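Local coordinates for protein exodeoxyribonuclease III (Methanosarcina mazei, PDB 5J8N) that probably cleaves DNA at abasic sites and trims double-stranded DNA from its 3' ends, as a magnesium-binding nuclease of the AP/ExoA repair family, at residues 97-102 / 133-138. The protein carries 3 engineered substitutions. Residues are numbered along the deposited sequence; the frame is centred on the assembly and turned at random.
Sequences FLRTDY and LDYANA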
ATOM      1  N   PHE A  97       1.497   6.255   7.430  1.00 12.81           N
ATOM      2  CA  PHE A  97       1.276   7.149   6.304  1.00 12.05           C
ATOM      3  C   PHE A  97       2.541   7.900   6.009  1.00 13.16           C
ATOM      4  O   PHE A  97       3.089   8.596   6.866  1.00 14.19           O
ATOM      5  CB  PHE A  97       0.140   8.106   6.664  1.00 13.19           C
ATOM      6  CG  PHE A  97      -0.232   9.080   5.603  1.00 14.04           C
ATOM      7  CD1 PHE A  97       0.505  10.223   5.405  1.00 13.93           C
ATOM      8  CD2 PHE A  97      -1.389   8.850   4.828  1.00 15.69           C
ATOM      9  CE1 PHE A  97       0.082  11.199   4.407  1.00 16.03           C
ATOM     10  CE2 PHE A  97      -1.803   9.800   3.871  1.00 16.86           C
ATOM     11  CZ  PHE A  97      -1.035  10.922   3.662  1.00 15.52           C
ATOM     12  N   LEU A  98       2.979   7.783   4.773  1.00 11.75           N
ATOM     13  CA  LEU A  98       4.181   8.511   4.332  1.00 12.55           C
ATOM     14  C   LEU A  98       3.973   9.119   2.962  1.00 12.34           C
ATOM     15  O   LEU A  98       3.711   8.384   1.977  1.00 12.53           O
ATOM     16  CB  LEU A  98       5.376   7.528   4.349  1.00 13.93           C
ATOM     17  CG  LEU A  98       6.695   8.091   3.869  1.00 16.62           C
ATOM     18  CD1 LEU A  98       7.114   9.137   4.790  1.00 18.79           C
ATOM     19  CD2 LEU A  98       7.760   6.964   3.820  1.00 20.47           C
ATOM     20  N   ARG A  99       4.078  10.435   2.888  1.00 12.34           N
ATOM     21  CA  ARG A  99       3.941  11.195   1.645  1.00 12.12           C
ATOM     22  C   ARG A  99       5.289  11.603   1.116  1.00 13.18           C
ATOM     23  O   ARG A  99       6.121  12.202   1.826  1.00 13.28           O
ATOM     24  CB  ARG A  99       3.061  12.410   1.896  1.00 13.03           C
ATOM     25  CG  ARG A  99       3.048  13.385   0.732  1.00 14.00           C
ATOM     26  CD  ARG A  99       2.099  14.530   1.006  1.00 14.73           C
ATOM     27  NE  ARG A  99       2.238  15.580  -0.015  1.00 13.67           N
ATOM     28  CZ  ARG A  99       1.593  16.710   0.032  1.00 15.82           C
ATOM     29  NH1 ARG A  99       0.729  16.952   0.978  1.00 17.56           N
ATOM     30  NH2 ARG A  99       1.832  17.617  -0.915  1.00 16.72           N
ATOM     31  N   THR A 100       5.522  11.320  -0.162  1.00 12.73           N
ATOM     32  CA  THR A 100       6.693  11.817  -0.876  1.00 12.00           C
ATOM     33  C   THR A 100       6.209  12.416  -2.192  1.00 13.30           C
ATOM     34  O   THR A 100       5.583  11.705  -2.987  1.00 13.46           O
ATOM     35  CB  THR A 100       7.724  10.676  -1.145  1.00 14.00           C
ATOM     36  OG1 THR A 100       7.039   9.579  -1.753  1.00 13.64           O
ATOM     37  CG2 THR A 100       8.376  10.215   0.152  1.00 14.66           C
ATOM     38  N   ASP A 101       6.517  13.679  -2.441  1.00 13.62           N
ATOM     39  CA  ASP A 101       6.109  14.340  -3.695  1.00 13.53           C
ATOM     40  C   ASP A 101       7.229  14.208  -4.678  1.00 17.34           C
ATOM     41  O   ASP A 101       8.398  14.439  -4.320  1.00 16.91           O
ATOM     42  CB  ASP A 101       5.791  15.821  -3.473  1.00 15.81           C
ATOM     43  CG  ASP A 101       4.575  16.039  -2.587  1.00 16.62           C
ATOM     44  OD1 ASP A 101       4.009  15.073  -2.038  1.00 15.75           O
ATOM     45  OD2 ASP A 101       4.157  17.197  -2.524  1.00 18.16           O
ATOM     46  N   TYR A 102       6.869  13.933  -5.934  1.00 16.14           N
ATOM     47  CA  TYR A 102       7.843  13.990  -7.036  1.00 17.33           C
ATOM     48  C   TYR A 102       7.418  15.056  -8.032  1.00 19.16           C
ATOM     49  O   TYR A 102       6.339  15.674  -7.890  1.00 18.72           O
ATOM     50  CB  TYR A 102       7.981  12.612  -7.684  1.00 16.40           C
ATOM     51  CG  TYR A 102       8.464  11.617  -6.674  1.00 17.94           C
ATOM     52  CD1 TYR A 102       9.833  11.523  -6.361  1.00 18.81           C
ATOM     53  CD2 TYR A 102       7.567  10.809  -5.977  1.00 16.54           C
ATOM     54  CE1 TYR A 102      10.278  10.659  -5.346  1.00 18.95           C
ATOM     55  CE2 TYR A 102       8.003   9.929  -4.981  1.00 15.78           C
ATOM     56  CZ  TYR A 102       9.363   9.858  -4.684  1.00 16.70           C
ATOM     57  OH  TYR A 102       9.803   9.036  -3.666  1.00 17.79           O
ATOM     58  N   LEU A 133      -9.593   9.978   3.134  1.00 14.85           N
ATOM     59  CA  LEU A 133     -10.336  10.439   1.963  1.00 16.36           C
ATOM     60  C   LEU A 133     -10.370  11.963   1.950  1.00 17.15           C
ATOM     61  O   LEU A 133     -10.168  12.588   0.892  1.00 15.44           O
ATOM     62  CB  LEU A 133     -11.745   9.844   1.978  1.00 16.75           C
ATOM     63  CG  LEU A 133     -12.586  10.256   0.762  1.00 16.49           C
ATOM     64  CD1 LEU A 133     -11.822   9.999  -0.529  1.00 18.81           C
ATOM     65  CD2 LEU A 133     -13.904   9.506   0.840  1.00 26.09           C
ATOM     66  N   ASP A 134     -10.540  12.576   3.103  1.00 15.30           N
ATOM     67  CA  ASP A 134     -10.566  14.032   3.114  1.00 16.00           C
ATOM     68  C   ASP A 134      -9.208  14.614   2.751  1.00 17.02           C
ATOM     69  O   ASP A 134      -9.126  15.633   2.029  1.00 17.51           O
ATOM     70  CB  ASP A 134     -11.015  14.568   4.488  1.00 18.99           C
ATOM     71  CG  ASP A 134     -12.504  14.352   4.754  1.00 23.12           C
ATOM     72  OD1 ASP A 134     -13.271  14.038   3.829  1.00 26.95           O
ATOM     73  OD2 ASP A 134     -12.914  14.457   5.907  1.00 28.32           O
ATOM     74  N   TYR A 135      -8.141  14.006   3.225  1.00 16.06           N
ATOM     75  CA  TYR A 135      -6.796  14.421   2.914  1.00 15.06           C
ATOM     76  C   TYR A 135      -6.522  14.320   1.423  1.00 16.47           C
ATOM     77  O   TYR A 135      -6.026  15.300   0.832  1.00 16.26           O
ATOM     78  CB  TYR A 135      -5.810  13.569   3.705  1.00 16.25           C
ATOM     79  CG  TYR A 135      -4.385  13.937   3.538  1.00 15.06           C
ATOM     80  CD1 TYR A 135      -3.670  13.522   2.417  1.00 15.34           C
ATOM     81  CD2 TYR A 135      -3.743  14.738   4.490  1.00 15.00           C
ATOM     82  CE1 TYR A 135      -2.317  13.867   2.269  1.00 16.60           C
ATOM     83  CE2 TYR A 135      -2.401  15.080   4.344  1.00 16.23           C
ATOM     84  CZ  TYR A 135      -1.703  14.618   3.226  1.00 16.98           C
ATOM     85  OH  TYR A 135      -0.371  14.968   3.106  1.00 19.33           O
ATOM     86  N   ALA A 136      -6.807  13.171   0.827  1.00 14.29           N
ATOM     87  CA  ALA A 136      -6.563  12.999  -0.604  1.00 14.67           C
ATOM     88  C   ALA A 136      -7.435  13.956  -1.381  1.00 16.14           C
ATOM     89  O   ALA A 136      -6.932  14.602  -2.318  1.00 16.55           O
ATOM     90  CB  ALA A 136      -6.835  11.573  -0.951  1.00 15.44           C
ATOM     91  N   ASN A 137      -8.709  14.116  -1.013  1.00 14.59           N
ATOM     92  CA  ASN A 137      -9.577  15.000  -1.776  1.00 16.82           C
ATOM     93  C   ASN A 137      -9.080  16.441  -1.728  1.00 17.82           C
ATOM     94  O   ASN A 137      -9.195  17.155  -2.700  1.00 18.53           O
ATOM     95  CB  ASN A 137     -11.008  14.880  -1.275  1.00 17.00           C
ATOM     96  CG  ASN A 137     -11.703  13.610  -1.784  1.00 17.99           C
ATOM     97  OD1 ASN A 137     -11.213  12.924  -2.665  1.00 20.23           O
ATOM     98  ND2 ASN A 137     -12.878  13.327  -1.237  1.00 20.20           N
ATOM     99  N   ALA A 138      -8.519  16.891  -0.611  1.00 16.54           N
ATOM    100  CA  ALA A 138      -8.022  18.244  -0.559  1.00 17.24           C
ATOM    101  C   ALA A 138      -6.868  18.417  -1.532  1.00 17.00           C
ATOM    102  O   ALA A 138      -6.824  19.446  -2.216  1.00 18.80           O
ATOM    103  CB  ALA A 138      -7.618  18.615   0.895  1.00 18.86           C
TER
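Over one face of the Y135 ring stands the edge of F97, a T-shaped pair with the planes at 78° and the centroids 5.1 Å apart. The leading atom is F97 CZ, 3.5 Å from Y135 CE1, while F97 CE1 sits beside it, close to the hydroxyl end of the tyrosine. The guanidinium of R99 is used at its edges: the Y135 hydroxyl and the carboxylate of D101 both lie near its plane, and that plane stands almost perpendicular to the tyrosine ring. R99 NH1 donates to Y135 OH over 3.1 Å, nearly straight at 164°, and R99 CD also packs against this oxygen.

R99 reaches this far because CG is anti to the backbone N (chi1 170°) and the chain beyond stays extended. It grips D101 in a side-on salt bridge, R99 NE to D101 OD1 at 2.7 Å and R99 NH2 to D101 OD2 at 2.9 Å, each oxygen met on its syn side. That paired grip fixes the rotation of the guanidinium and aims NH1 at the tyrosine. E83, on the neighbouring strand 81-84, adds a weak, long ion pair to NH1, and M86 packs against both aromatic side chains.

Y135 thus bridges from helix 119-141 to strand 97-101, which pairs with strands 81-84 and 106-111 in this DNase I-like fold; the closest CA atoms, R99 CA and A136 CA, are 10.9 Å apart. A leucine in place of R99 would probably leave the D101 carboxylate without this charged mate and the Y135 hydroxyl without this donor. The buried arginine charge is probably balanced mainly by D101, so the link to the helix is a hydrogen bond to a probably neutral phenol together with the edge-to-face pair, directional but not a salt bridge.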